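Local coordinates for cycloalternan-forming enzyme (Listeria monocytogenes serovar 1/2a, PDB 5F7U), which belongs to glycoside hydrolase family 31, with a TIM barrel joined to several beta-rich domains and a family 6 carbohydrate-binding module towards its C-terminus, at residues A[297-303]-A[319-323]; A[985-991]-A[1032-1037]; A[477-483]-A[511-517]; A[64-68]-A[79-83]. The protein carries 1 engineered substitution. All coordinates share one frame; numbering follows the deposited sequence.

Contact 1 (A[297-303]-A[319-323]); sequences YGMYVNS and YSFVL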
loop_
_atom_site.group_PDB
_atom_site.type_symbol
_atom_site.label_atom_id
_atom_site.label_comp_id
_atom_site.label_asym_id
_atom_site.label_seq_id
_atom_site.Cartn_x
_atom_site.Cartn_y
_atom_site.Cartn_z
ATOM N N TYR A 297 15.379 10.213 3.401
ATOM C CA TYR A 297 14.860 11.179 2.442
ATOM C C TYR A 297 13.962 10.437 1.458
ATOM O O TYR A 297 14.057 9.215 1.301
ATOM C CB TYR A 297 15.998 11.939 1.712
ATOM C CG TYR A 297 16.764 11.028 0.773
ATOM C CD1 TYR A 297 17.816 10.244 1.254
ATOM C CD2 TYR A 297 16.401 10.914 -0.564
ATOM C CE1 TYR A 297 18.494 9.366 0.421
ATOM C CE2 TYR A 297 17.068 10.027 -1.421
ATOM C CZ TYR A 297 18.123 9.275 -0.910
ATOM O OH TYR A 297 18.770 8.396 -1.723
ATOM N N GLY A 298 13.091 11.203 0.804
ATOM C CA GLY A 298 12.345 10.735 -0.352
ATOM C C GLY A 298 12.753 11.528 -1.578
ATOM O O GLY A 298 13.283 12.641 -1.461
ATOM N N MET A 299 12.515 10.949 -2.757
ATOM C CA MET A 299 12.754 11.684 -4.012
ATOM C C MET A 299 11.528 11.492 -4.871
ATOM O O MET A 299 11.106 10.371 -5.076
ATOM C CB MET A 299 13.982 11.146 -4.757
ATOM C CG MET A 299 14.292 11.901 -6.062
ATOM S SD MET A 299 15.882 11.434 -6.807
ATOM C CE MET A 299 17.032 12.141 -5.625
ATOM N N TYR A 300 10.994 12.599 -5.377
ATOM C CA TYR A 300 9.808 12.579 -6.225
ATOM C C TYR A 300 10.128 13.302 -7.516
ATOM O O TYR A 300 10.474 14.478 -7.491
ATOM C CB TYR A 300 8.613 13.230 -5.504
ATOM C CG TYR A 300 7.397 13.429 -6.404
ATOM C CD1 TYR A 300 6.892 12.368 -7.168
ATOM C CD2 TYR A 300 6.775 14.686 -6.503
ATOM C CE1 TYR A 300 5.788 12.544 -7.997
ATOM C CE2 TYR A 300 5.660 14.868 -7.326
ATOM C CZ TYR A 300 5.188 13.792 -8.068
ATOM O OH TYR A 300 4.094 13.949 -8.887
ATOM N N VAL A 301 10.015 12.599 -8.646
ATOM C CA VAL A 301 10.227 13.244 -9.958
ATOM C C VAL A 301 8.832 13.610 -10.440
ATOM O O VAL A 301 8.016 12.723 -10.718
ATOM C CB VAL A 301 10.986 12.339 -10.958
ATOM C CG1 VAL A 301 11.107 12.989 -12.349
ATOM C CG2 VAL A 301 12.379 12.026 -10.430
ATOM N N ASN A 302 8.581 14.916 -10.517
ATOM C CA ASN A 302 7.260 15.455 -10.803
ATOM C C ASN A 302 6.998 15.508 -12.298
ATOM O O ASN A 302 7.235 16.534 -12.946
ATOM C CB ASN A 302 7.104 16.850 -10.170
ATOM C CG ASN A 302 5.714 17.442 -10.399
ATOM O OD1 ASN A 302 4.750 16.714 -10.628
ATOM N ND2 ASN A 302 5.618 18.769 -10.362
ATOM N N SER A 303 6.571 14.374 -12.845
ATOM C CA SER A 303 6.209 14.276 -14.260
ATOM C C SER A 303 5.400 13.018 -14.474
ATOM O O SER A 303 5.674 11.994 -13.859
ATOM C CB SER A 303 7.472 14.147 -15.123
ATOM O OG SER A 303 7.111 14.107 -16.505
ATOM N N TYR A 319 22.877 5.650 -8.145
ATOM C CA TYR A 319 21.489 5.566 -8.637
ATOM C C TYR A 319 21.132 6.732 -9.537
ATOM O O TYR A 319 21.675 7.827 -9.399
ATOM C CB TYR A 319 20.438 5.339 -7.534
ATOM C CG TYR A 319 20.085 6.546 -6.694
ATOM C CD1 TYR A 319 19.073 7.441 -7.096
ATOM C CD2 TYR A 319 20.743 6.783 -5.487
ATOM C CE1 TYR A 319 18.731 8.545 -6.298
ATOM C CE2 TYR A 319 20.407 7.875 -4.671
ATOM C CZ TYR A 319 19.393 8.748 -5.080
ATOM O OH TYR A 319 19.088 9.832 -4.284
ATOM N N SER A 320 20.205 6.488 -10.466
ATOM C CA SER A 320 19.928 7.470 -11.510
ATOM C C SER A 320 18.457 7.466 -11.826
ATOM O O SER A 320 17.799 6.440 -11.645
ATOM C CB SER A 320 20.694 7.131 -12.786
ATOM O OG SER A 320 22.081 6.916 -12.527
ATOM N N PHE A 321 17.947 8.603 -12.291
ATOM C CA PHE A 321 16.674 8.572 -12.993
ATOM C C PHE A 321 16.863 9.065 -14.407
ATOM O O PHE A 321 17.687 9.927 -14.668
ATOM C CB PHE A 321 15.535 9.295 -12.252
ATOM C CG PHE A 321 15.736 10.780 -12.068
ATOM C CD1 PHE A 321 15.539 11.673 -13.126
ATOM C CD2 PHE A 321 16.071 11.292 -10.807
ATOM C CE1 PHE A 321 15.706 13.041 -12.943
ATOM C CE2 PHE A 321 16.225 12.666 -10.606
ATOM C CZ PHE A 321 16.058 13.537 -11.686
ATOM N N VAL A 322 16.103 8.474 -15.317
ATOM C CA VAL A 322 16.096 8.918 -16.709
ATOM C C VAL A 322 14.633 9.162 -17.013
ATOM O O VAL A 322 13.814 8.237 -16.931
ATOM C CB VAL A 322 16.695 7.868 -17.672
ATOM C CG1 VAL A 322 16.681 8.405 -19.106
ATOM C CG2 VAL A 322 18.124 7.545 -17.276
ATOM N N LEU A 323 14.309 10.411 -17.305
ATOM C CA LEU A 323 12.921 10.833 -17.487
ATOM C C LEU A 323 12.688 11.180 -18.941
ATOM O O LEU A 323 13.447 11.972 -19.513
ATOM C CB LEU A 323 12.625 12.070 -16.609
ATOM C CG LEU A 323 11.253 12.735 -16.804
ATOM C CD1 LEU A 323 10.077 11.855 -16.389
ATOM C CD2 LEU A 323 11.183 14.058 -16.055
#
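Met299 reaches from strand 297-301 into the aromatic side chains of Tyr319 and Phe321. Its CB and CG carry the chain outward, CG anti to the backbone N (chi1 -179°). SD then comes to rest at the edge of the Phe321 ring, 4.0 Å from Phe321 CD2, a Met-aromatic contact that the edge of the Tyr319 ring shares at longer range. A bend at the last torsion (chi3 -70°) turns the methyl group back toward the tyrosine, so that Met299 CE ends 3.4 Å from Tyr319 OH, near the plane of that ring.

Two residues along the strand, Val301 CG2 sits over the middle of the Phe321 face, 3.8 Å from the ring centroid and 11° off its normal, a CH-pi contact. The other methyl, Val301 CG1, lies 3.9 Å from Leu323 CD2, and Ser303 CB meets Leu323 CD1 at 3.7 Å. At the far end Tyr297 OH and Tyr319 OH approach to 3.0 Å, while each has a hydrogen bond elsewhere, to Glu248 and Thr216 respectively.

The two strands run nearly the same way and share no backbone bonds, as in the layers of the mutarotase-like beta sandwich. What joins them is mainly apolar, CH-pi and sulfur-aromatic packing, apart from the two phenols at one end and the Ser303 hydroxyl at the other, which bonds to Phe305 N.

Contact 2 (A[985-991]-A[1032-1037]); sequences GASDYTM and PVTLQA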
loop_
_atom_site.group_PDB
_atom_site.type_symbol
_atom_site.label_atom_id
_atom_site.label_comp_id
_atom_site.label_asym_id
_atom_site.label_seq_id
_atom_site.Cartn_x
_atom_site.Cartn_y
_atom_site.Cartn_z
ATOM N N GLY A 985 14.200 1.146 33.286
ATOM C CA GLY A 985 15.635 1.271 33.070
ATOM C C GLY A 985 16.486 0.419 33.995
ATOM O O GLY A 985 15.988 -0.265 34.902
ATOM N N ALA A 986 17.793 0.463 33.749
ATOM C CA ALA A 986 18.743 -0.351 34.503
ATOM C C ALA A 986 18.663 -0.005 35.990
ATOM O O ALA A 986 18.762 1.160 36.366
ATOM C CB ALA A 986 20.141 -0.131 33.969
ATOM N N SER A 987 18.456 -1.018 36.818
ATOM C CA SER A 987 18.200 -0.805 38.244
ATOM C C SER A 987 18.144 -2.143 38.940
ATOM O O SER A 987 17.957 -3.185 38.296
ATOM C CB SER A 987 16.823 -0.143 38.447
ATOM O OG SER A 987 16.616 0.244 39.797
ATOM N N ASP A 988 18.243 -2.105 40.270
ATOM C CA ASP A 988 17.794 -3.239 41.070
ATOM C C ASP A 988 16.273 -3.300 41.041
ATOM O O ASP A 988 15.630 -2.260 40.987
ATOM C CB ASP A 988 18.288 -3.121 42.506
ATOM C CG ASP A 988 19.761 -3.494 42.653
ATOM O OD1 ASP A 988 20.461 -3.760 41.638
ATOM O OD2 ASP A 988 20.213 -3.523 43.807
ATOM N N TYR A 989 15.721 -4.520 41.062
ATOM C CA TYR A 989 14.275 -4.757 41.110
ATOM C C TYR A 989 13.996 -5.908 42.058
ATOM O O TYR A 989 14.932 -6.606 42.497
ATOM C CB TYR A 989 13.727 -5.114 39.715
ATOM C CG TYR A 989 13.739 -3.944 38.763
ATOM C CD1 TYR A 989 12.654 -3.058 38.706
ATOM C CD2 TYR A 989 14.824 -3.735 37.887
ATOM C CE1 TYR A 989 12.658 -1.984 37.827
ATOM C CE2 TYR A 989 14.842 -2.658 37.010
ATOM C CZ TYR A 989 13.758 -1.782 36.993
ATOM O OH TYR A 989 13.730 -0.694 36.148
ATOM N N THR A 990 12.725 -6.063 42.409
ATOM C CA THR A 990 12.263 -7.264 43.090
ATOM C C THR A 990 11.582 -8.170 42.087
ATOM O O THR A 990 10.654 -7.750 41.389
ATOM C CB THR A 990 11.281 -6.924 44.214
ATOM O OG1 THR A 990 11.899 -5.995 45.107
ATOM C CG2 THR A 990 10.902 -8.180 44.975
ATOM N N MET A 991 12.047 -9.411 42.003
ATOM C CA MET A 991 11.359 -10.419 41.201
ATOM C C MET A 991 10.478 -11.293 42.107
ATOM O O MET A 991 10.996 -11.997 42.986
ATOM C CB MET A 991 12.390 -11.254 40.433
ATOM C CG MET A 991 11.770 -12.382 39.611
ATOM S SD MET A 991 12.971 -13.276 38.607
ATOM C CE MET A 991 13.998 -14.057 39.865
ATOM N N PRO A 1032 15.761 -10.508 45.092
ATOM C CA PRO A 1032 16.455 -9.313 44.589
ATOM C C PRO A 1032 17.227 -9.619 43.308
ATOM O O PRO A 1032 17.993 -10.605 43.255
ATOM C CB PRO A 1032 17.413 -8.926 45.736
ATOM C CG PRO A 1032 17.620 -10.178 46.513
ATOM C CD PRO A 1032 16.442 -11.094 46.274
ATOM N N VAL A 1033 16.990 -8.804 42.268
ATOM C CA VAL A 1033 17.659 -8.959 40.976
ATOM C C VAL A 1033 18.164 -7.602 40.505
ATOM O O VAL A 1033 17.667 -6.556 40.950
ATOM C CB VAL A 1033 16.746 -9.607 39.882
ATOM C CG1 VAL A 1033 16.264 -11.000 40.297
ATOM C CG2 VAL A 1033 15.567 -8.711 39.516
ATOM N N THR A 1034 19.150 -7.624 39.613
ATOM C CA THR A 1034 19.660 -6.403 39.001
ATOM C C THR A 1034 19.409 -6.558 37.513
ATOM O O THR A 1034 19.886 -7.532 36.895
ATOM C CB THR A 1034 21.160 -6.220 39.297
ATOM O OG1 THR A 1034 21.345 -6.098 40.709
ATOM C CG2 THR A 1034 21.697 -4.966 38.623
ATOM N N LEU A 1035 18.624 -5.636 36.954
ATOM C CA LEU A 1035 18.261 -5.700 35.537
ATOM C C LEU A 1035 18.866 -4.558 34.755
ATOM O O LEU A 1035 18.975 -3.430 35.253
ATOM C CB LEU A 1035 16.743 -5.698 35.360
ATOM C CG LEU A 1035 16.015 -6.867 36.022
ATOM C CD1 LEU A 1035 14.529 -6.713 35.697
ATOM C CD2 LEU A 1035 16.525 -8.231 35.546
ATOM N N GLN A 1036 19.264 -4.860 33.529
ATOM C CA GLN A 1036 19.797 -3.823 32.657
ATOM C C GLN A 1036 18.785 -3.420 31.596
ATOM O O GLN A 1036 17.676 -3.957 31.548
ATOM C CB GLN A 1036 21.130 -4.265 32.041
ATOM C CG GLN A 1036 21.140 -5.674 31.516
ATOM C CD GLN A 1036 22.519 -6.188 31.213
ATOM O OE1 GLN A 1036 23.467 -6.005 31.990
ATOM N NE2 GLN A 1036 22.650 -6.846 30.076
ATOM N N ALA A 1037 19.165 -2.448 30.760
ATOM C CA ALA A 1037 18.392 -2.121 29.542
ATOM C C ALA A 1037 18.314 -3.293 28.555
ATOM O O ALA A 1037 19.242 -4.118 28.445
ATOM C CB ALA A 1037 18.994 -0.905 28.858
#
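The Tyr989 ring and Leu1035 meet at about a right angle in the antiparallel ladder of the family 6 module's beta sandwich, Tyr989 CD2 lying 3.7 Å from Leu1035 CD1 in an oblique approach. At the ring's edge and in its plane is Gly985 O, which takes the Tyr989 OH proton on a lone pair; the same hydroxyl is also bonded to Asp984 N, so the phenol ties the start of the segment to its own strand. The other flat group, the Asp988 carboxylate, is met from above its plane by Thr1034, whose OG1 donates to Asp988 OD1 at 2.7 Å.

Both rest on the backbone pairing of the ladder. Ser987 with Leu1035 and Tyr989 with Val1033 are hydrogen-bonded pairs, each closed by two backbone bonds; the straightest runs from Val1033 N to Tyr989 O at 3.0 Å and 176°. Asp988 and Thr1034 form the non-hydrogen-bonded pair between them, which puts their side chains together on the outer face.

The opposite face looks into the sandwich. There Met991, bent at its last torsion (chi3 66°), brings its CE to 3.8 Å from Val1033 CG1. Ile1061 of the neighbouring strand and Ile1008 of the facing sheet continue this apolar layer, touching Leu1035 between them.

Val1033 O has two approaches: Tyr989 N donates to it at 2.8 Å, and the CA of Asp988 makes a CA-H...O contact with it at 3.3 Å.

Contact 3 (A[477-483]-A[511-517]); sequences YMISQGY and NKDAVDW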
loop_
_atom_site.group_PDB
_atom_site.type_symbol
_atom_site.label_atom_id
_atom_site.label_comp_id
_atom_site.label_asym_id
_atom_site.label_seq_id
_atom_site.Cartn_x
_atom_site.Cartn_y
_atom_site.Cartn_z
ATOM N N TYR A 477 -22.372 9.370 -31.323
ATOM C CA TYR A 477 -22.392 10.608 -30.541
ATOM C C TYR A 477 -21.017 10.966 -29.975
ATOM O O TYR A 477 -20.557 12.108 -30.107
ATOM C CB TYR A 477 -23.430 10.520 -29.408
ATOM C CG TYR A 477 -23.559 11.795 -28.589
ATOM C CD1 TYR A 477 -24.121 12.958 -29.146
ATOM C CD2 TYR A 477 -23.110 11.847 -27.263
ATOM C CE1 TYR A 477 -24.244 14.123 -28.399
ATOM C CE2 TYR A 477 -23.225 13.012 -26.511
ATOM C CZ TYR A 477 -23.788 14.146 -27.087
ATOM O OH TYR A 477 -23.913 15.307 -26.358
ATOM N N MET A 478 -20.380 9.978 -29.341
ATOM C CA MET A 478 -19.071 10.141 -28.732
ATOM C C MET A 478 -18.042 10.673 -29.732
ATOM O O MET A 478 -17.319 11.623 -29.435
ATOM C CB MET A 478 -18.624 8.802 -28.143
ATOM C CG MET A 478 -17.370 8.855 -27.303
ATOM S SD MET A 478 -17.066 7.173 -26.738
ATOM C CE MET A 478 -15.584 7.439 -25.781
ATOM N N ILE A 479 -18.001 10.070 -30.917
ATOM C CA ILE A 479 -17.097 10.495 -31.985
ATOM C C ILE A 479 -17.419 11.915 -32.473
ATOM O O ILE A 479 -16.517 12.760 -32.516
ATOM C CB ILE A 479 -17.073 9.473 -33.143
ATOM C CG1 ILE A 479 -16.516 8.131 -32.630
ATOM C CG2 ILE A 479 -16.229 9.987 -34.312
ATOM C CD1 ILE A 479 -16.755 6.964 -33.570
ATOM N N SER A 480 -18.692 12.184 -32.795
ATOM C CA SER A 480 -19.100 13.504 -33.315
ATOM C C SER A 480 -18.820 14.659 -32.335
ATOM O O SER A 480 -18.539 15.781 -32.765
ATOM C CB SER A 480 -20.572 13.501 -33.754
ATOM O OG SER A 480 -21.440 13.580 -32.628
ATOM N N GLN A 481 -18.879 14.372 -31.028
ATOM C CA GLN A 481 -18.632 15.378 -29.993
ATOM C C GLN A 481 -17.160 15.597 -29.671
ATOM O O GLN A 481 -16.815 16.544 -28.964
ATOM C CB GLN A 481 -19.391 15.028 -28.706
ATOM C CG GLN A 481 -20.899 15.130 -28.828
ATOM C CD GLN A 481 -21.344 16.441 -29.454
ATOM O OE1 GLN A 481 -21.251 17.489 -28.826
ATOM N NE2 GLN A 481 -21.819 16.384 -30.706
ATOM N N GLY A 482 -16.304 14.710 -30.167
ATOM C CA GLY A 482 -14.884 14.721 -29.832
ATOM C C GLY A 482 -14.666 14.312 -28.386
ATOM O O GLY A 482 -13.770 14.837 -27.729
ATOM N N TYR A 483 -15.489 13.379 -27.898
ATOM C CA TYR A 483 -15.413 12.919 -26.510
ATOM C C TYR A 483 -14.414 11.775 -26.324
ATOM O O TYR A 483 -14.043 11.443 -25.194
ATOM C CB TYR A 483 -16.782 12.508 -25.989
ATOM C CG TYR A 483 -17.750 13.648 -25.704
ATOM C CD1 TYR A 483 -17.318 14.983 -25.636
ATOM C CD2 TYR A 483 -19.099 13.376 -25.455
ATOM C CE1 TYR A 483 -18.210 16.008 -25.347
ATOM C CE2 TYR A 483 -20.004 14.399 -25.164
ATOM C CZ TYR A 483 -19.551 15.709 -25.112
ATOM O OH TYR A 483 -20.438 16.720 -24.827
ATOM N N ASN A 511 -11.437 15.773 -20.726
ATOM C CA ASN A 511 -12.427 16.603 -21.390
ATOM C C ASN A 511 -13.647 16.677 -20.465
ATOM O O ASN A 511 -14.388 15.711 -20.355
ATOM C CB ASN A 511 -12.743 15.976 -22.765
ATOM C CG ASN A 511 -13.786 16.743 -23.571
ATOM O OD1 ASN A 511 -14.615 17.470 -23.024
ATOM N ND2 ASN A 511 -13.773 16.539 -24.884
ATOM N N LYS A 512 -13.839 17.821 -19.796
ATOM C CA LYS A 512 -14.906 17.947 -18.791
ATOM C C LYS A 512 -16.299 17.634 -19.359
ATOM O O LYS A 512 -17.085 16.945 -18.709
ATOM C CB LYS A 512 -14.869 19.327 -18.111
ATOM C CG LYS A 512 -15.774 19.456 -16.883
ATOM C CD LYS A 512 -15.974 20.930 -16.531
ATOM C CE LYS A 512 -17.111 21.127 -15.530
ATOM N NZ LYS A 512 -17.056 22.507 -14.968
ATOM N N ASP A 513 -16.586 18.114 -20.572
ATOM C CA ASP A 513 -17.849 17.803 -21.254
ATOM C C ASP A 513 -18.023 16.287 -21.517
ATOM O O ASP A 513 -19.118 15.753 -21.337
ATOM C CB ASP A 513 -17.996 18.576 -22.572
ATOM C CG ASP A 513 -18.066 20.099 -22.386
ATOM O OD1 ASP A 513 -18.427 20.610 -21.307
ATOM O OD2 ASP A 513 -17.778 20.794 -23.378
ATOM N N ALA A 514 -16.945 15.608 -21.916
ATOM C CA ALA A 514 -16.971 14.152 -22.141
ATOM C C ALA A 514 -17.284 13.395 -20.854
ATOM O O ALA A 514 -18.080 12.447 -20.854
ATOM C CB ALA A 514 -15.642 13.665 -22.707
ATOM N N VAL A 515 -16.625 13.815 -19.774
ATOM C CA VAL A 515 -16.819 13.222 -18.444
ATOM C C VAL A 515 -18.258 13.419 -17.991
ATOM O O VAL A 515 -18.903 12.468 -17.534
ATOM C CB VAL A 515 -15.829 13.820 -17.425
ATOM C CG1 VAL A 515 -16.069 13.266 -16.010
ATOM C CG2 VAL A 515 -14.403 13.520 -17.890
ATOM N N ASP A 516 -18.761 14.654 -18.121
ATOM C CA ASP A 516 -20.151 14.947 -17.766
ATOM C C ASP A 516 -21.129 14.053 -18.522
ATOM O O ASP A 516 -22.063 13.524 -17.916
ATOM C CB ASP A 516 -20.483 16.439 -17.976
ATOM C CG ASP A 516 -19.801 17.350 -16.933
ATOM O OD1 ASP A 516 -19.395 16.861 -15.840
ATOM O OD2 ASP A 516 -19.665 18.561 -17.208
ATOM N N TRP A 517 -20.897 13.855 -19.821
ATOM C CA TRP A 517 -21.730 12.963 -20.627
ATOM C C TRP A 517 -21.639 11.525 -20.137
ATOM O O TRP A 517 -22.640 10.905 -19.842
ATOM C CB TRP A 517 -21.364 13.023 -22.106
ATOM C CG TRP A 517 -22.038 11.954 -22.878
ATOM C CD1 TRP A 517 -23.392 11.824 -23.089
ATOM C CD2 TRP A 517 -21.417 10.832 -23.521
ATOM N NE1 TRP A 517 -23.643 10.687 -23.818
ATOM C CE2 TRP A 517 -22.454 10.060 -24.102
ATOM C CE3 TRP A 517 -20.081 10.399 -23.662
ATOM C CZ2 TRP A 517 -22.202 8.882 -24.831
ATOM C CZ3 TRP A 517 -19.827 9.214 -24.382
ATOM C CH2 TRP A 517 -20.885 8.481 -24.965
HETATM O O HOH W 1 -15.356 17.891 -26.849
HETATM O O HOH W 2 -11.559 14.959 -26.120
#
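An edge of Tyr477 points at one face of the Trp517 indole in a T-shaped contact, with the centroids of the tyrosine ring and the five-membered ring 4.9 Å apart and the planes at 61°. Trp517 CG lies opposite the backbone N (chi1 170°), which carries the indole across to Tyr477 and Met478, whose CG is 3.8 Å from Trp517 CZ3. Tyr483 completes the aromatic cluster, meeting the indole obliquely, CD2 to Trp517 CE3 at 3.6 Å. It receives a CH-pi contact from Ala514, whose CA is 3.7 Å from the ring centroid. Gln481 CB covers the opposite face of Tyr483, so this ring is clamped between the two segments.

The next shell fixes these groups. Helix 469-481 ends in a Schellman motif at Gly482, with Tyr483 N bonded back to Met478 O; the chain leaves the helix there, and the Tyr483 ring lies against Ala514 and Trp517. Asn511 is the N-cap of the second helix: its OD1 accepts from Ala514 N at 3.2 Å. ND2 donates to two waters; one donates on to Gln481 O, the other lies 2.7 Å from Gly482 O, though its protons have rival acceptors. Trp517 NE1 is held by Gly422 O.

In the TIM-barrel domain, helices 469-481 and 512-520 both fall in the long excursion between barrel strands 452-457 and 534-536; the short strand 505-506 packs against Met478.

Contact 4 (A[64-68]-A[79-83]); sequences NVTAA and WKADL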
loop_
_atom_site.group_PDB
_atom_site.type_symbol
_atom_site.label_atom_id
_atom_site.label_comp_id
_atom_site.label_asym_id
_atom_site.label_seq_id
_atom_site.Cartn_x
_atom_site.Cartn_y
_atom_site.Cartn_z
ATOM N N ASN A 64 17.960 7.388 -52.591
ATOM C CA ASN A 64 16.978 6.443 -52.030
ATOM C C ASN A 64 17.688 5.273 -51.385
ATOM O O ASN A 64 18.719 4.831 -51.894
ATOM C CB ASN A 64 16.061 5.864 -53.111
ATOM C CG ASN A 64 15.137 6.888 -53.746
ATOM O OD1 ASN A 64 14.954 7.996 -53.254
ATOM N ND2 ASN A 64 14.529 6.494 -54.852
ATOM N N VAL A 65 17.122 4.762 -50.293
ATOM C CA VAL A 65 17.621 3.547 -49.660
ATOM C C VAL A 65 16.699 2.415 -50.098
ATOM O O VAL A 65 15.470 2.527 -50.004
ATOM C CB VAL A 65 17.675 3.701 -48.114
ATOM C CG1 VAL A 65 17.913 2.364 -47.418
ATOM C CG2 VAL A 65 18.767 4.684 -47.726
ATOM N N THR A 66 17.290 1.347 -50.620
ATOM C CA THR A 66 16.517 0.204 -51.081
ATOM C C THR A 66 16.375 -0.727 -49.878
ATOM O O THR A 66 17.381 -1.023 -49.223
ATOM C CB THR A 66 17.235 -0.490 -52.264
ATOM O OG1 THR A 66 17.259 0.399 -53.385
ATOM C CG2 THR A 66 16.522 -1.753 -52.700
ATOM N N ALA A 67 15.161 -1.187 -49.584
ATOM C CA ALA A 67 14.966 -2.113 -48.461
ATOM C C ALA A 67 15.292 -3.553 -48.858
ATOM O O ALA A 67 15.201 -3.919 -50.028
ATOM C CB ALA A 67 13.567 -2.014 -47.892
ATOM N N ALA A 68 15.665 -4.348 -47.859
ATOM C CA ALA A 68 16.038 -5.747 -48.009
ATOM C C ALA A 68 14.910 -6.636 -47.488
ATOM O O ALA A 68 14.318 -6.317 -46.447
ATOM C CB ALA A 68 17.300 -5.998 -47.185
ATOM N N TRP A 79 10.287 -6.066 -44.518
ATOM C CA TRP A 79 11.501 -5.542 -45.134
ATOM C C TRP A 79 12.254 -4.653 -44.141
ATOM O O TRP A 79 11.629 -4.034 -43.269
ATOM C CB TRP A 79 11.128 -4.659 -46.339
ATOM C CG TRP A 79 10.171 -5.252 -47.342
ATOM C CD1 TRP A 79 8.814 -5.339 -47.238
ATOM C CD2 TRP A 79 10.509 -5.779 -48.637
ATOM N NE1 TRP A 79 8.282 -5.913 -48.374
ATOM C CE2 TRP A 79 9.298 -6.191 -49.248
ATOM C CE3 TRP A 79 11.720 -5.946 -49.339
ATOM C CZ2 TRP A 79 9.255 -6.779 -50.525
ATOM C CZ3 TRP A 79 11.683 -6.537 -50.615
ATOM C CH2 TRP A 79 10.448 -6.931 -51.200
ATOM N N LYS A 80 13.583 -4.601 -44.279
ATOM C CA LYS A 80 14.422 -3.706 -43.481
ATOM C C LYS A 80 15.165 -2.735 -44.371
ATOM O O LYS A 80 15.864 -3.151 -45.310
ATOM C CB LYS A 80 15.438 -4.485 -42.629
ATOM C CG LYS A 80 14.830 -5.157 -41.421
ATOM C CD LYS A 80 15.916 -5.806 -40.567
ATOM C CE LYS A 80 15.314 -6.458 -39.321
ATOM N NZ LYS A 80 14.857 -5.481 -38.290
ATOM N N ALA A 81 15.008 -1.449 -44.069
ATOM C CA ALA A 81 15.757 -0.384 -44.742
ATOM C C ALA A 81 16.739 0.212 -43.748
ATOM O O ALA A 81 16.337 0.608 -42.644
ATOM C CB ALA A 81 14.809 0.683 -45.259
ATOM N N ASP A 82 18.016 0.266 -44.139
ATOM C CA ASP A 82 19.082 0.749 -43.250
ATOM C C ASP A 82 19.481 2.163 -43.649
ATOM O O ASP A 82 20.027 2.369 -44.725
ATOM C CB ASP A 82 20.296 -0.197 -43.316
ATOM C CG ASP A 82 21.381 0.148 -42.302
ATOM O OD1 ASP A 82 21.212 1.088 -41.496
ATOM O OD2 ASP A 82 22.418 -0.548 -42.306
ATOM N N LEU A 83 19.191 3.141 -42.785
ATOM C CA LEU A 83 19.514 4.537 -43.064
ATOM C C LEU A 83 20.939 4.920 -42.664
ATOM O O LEU A 83 21.420 6.009 -43.008
ATOM C CB LEU A 83 18.515 5.476 -42.364
ATOM C CG LEU A 83 17.048 5.435 -42.800
ATOM C CD1 LEU A 83 16.253 6.434 -41.969
ATOM C CD2 LEU A 83 16.882 5.742 -44.283
HETATM O O HOH W 3 18.670 -0.973 -46.623
#
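Ala68 N gives its proton to Lys80 O at 2.8 Å, nearly straight at 175°. The CA of Ala67 adds a longer CA-H...O contact to the same oxygen. In return Lys80 N bonds to Ala68 O at 2.9 Å, and Trp79 CA lies against that acceptor, 3.2 Å from Ala68 O. Ala68 and Lys80 thus make one complete hydrogen-bonded antiparallel pair.

Two residues further on, direct pairing gives way to water. A single molecule donates to Thr66 O and accepts from Asp82 N, standing in for one direct bond, Asp82 N to Thr66 O, of the next hydrogen-bonded pair as the strands diverge.

Small side chains line one side of the ladder. Ala67 CB is 4.0 Å from Ala81 CB and also touches the CB of Trp79. Val65 spreads its two methyls over the end of the second strand: CG1, anti to the backbone N (chi1 168°), comes within 3.4 Å of Asp82 O, while CG2 lies 4.1 Å from Leu83 CD2. The polar ends of the long side chains go to strand 36-43, Trp79 NE1 to Thr42 and Lys80 NZ to Asn39.

Strand 60-73 also pairs with strand 49-57, and strand 76-84 with strand 36-43. Within residues 64-68 and 79-83 the beta hairpin is bonded at one end and water-bridged at the other. It carries the chain between those neighbours in an N-terminal domain, consistent with the immunoglobulin-like beta sandwich of the E-set clan.

Contact 1 is the buried one: strands of facing layers meet through side chains alone. Contacts 2 and 4 join neighbouring antiparallel strands by backbone bonds and are only partly buried, contact 2 with a regular ladder, contact 4 with a single bonded pair and a bridging water. Contact 3, also partly buried, differs in bringing helix ends together, where an aromatic cluster is combined with helix caps and two waters. The four share no strand or helix and sit in separate parts of the chain, from the N-terminal domain (contact 4) to the binding module (contact 2); the centres of contacts 2 and 4 are about 85 Å apart. Centres of contacts 1 and 3 are about 35 Å apart.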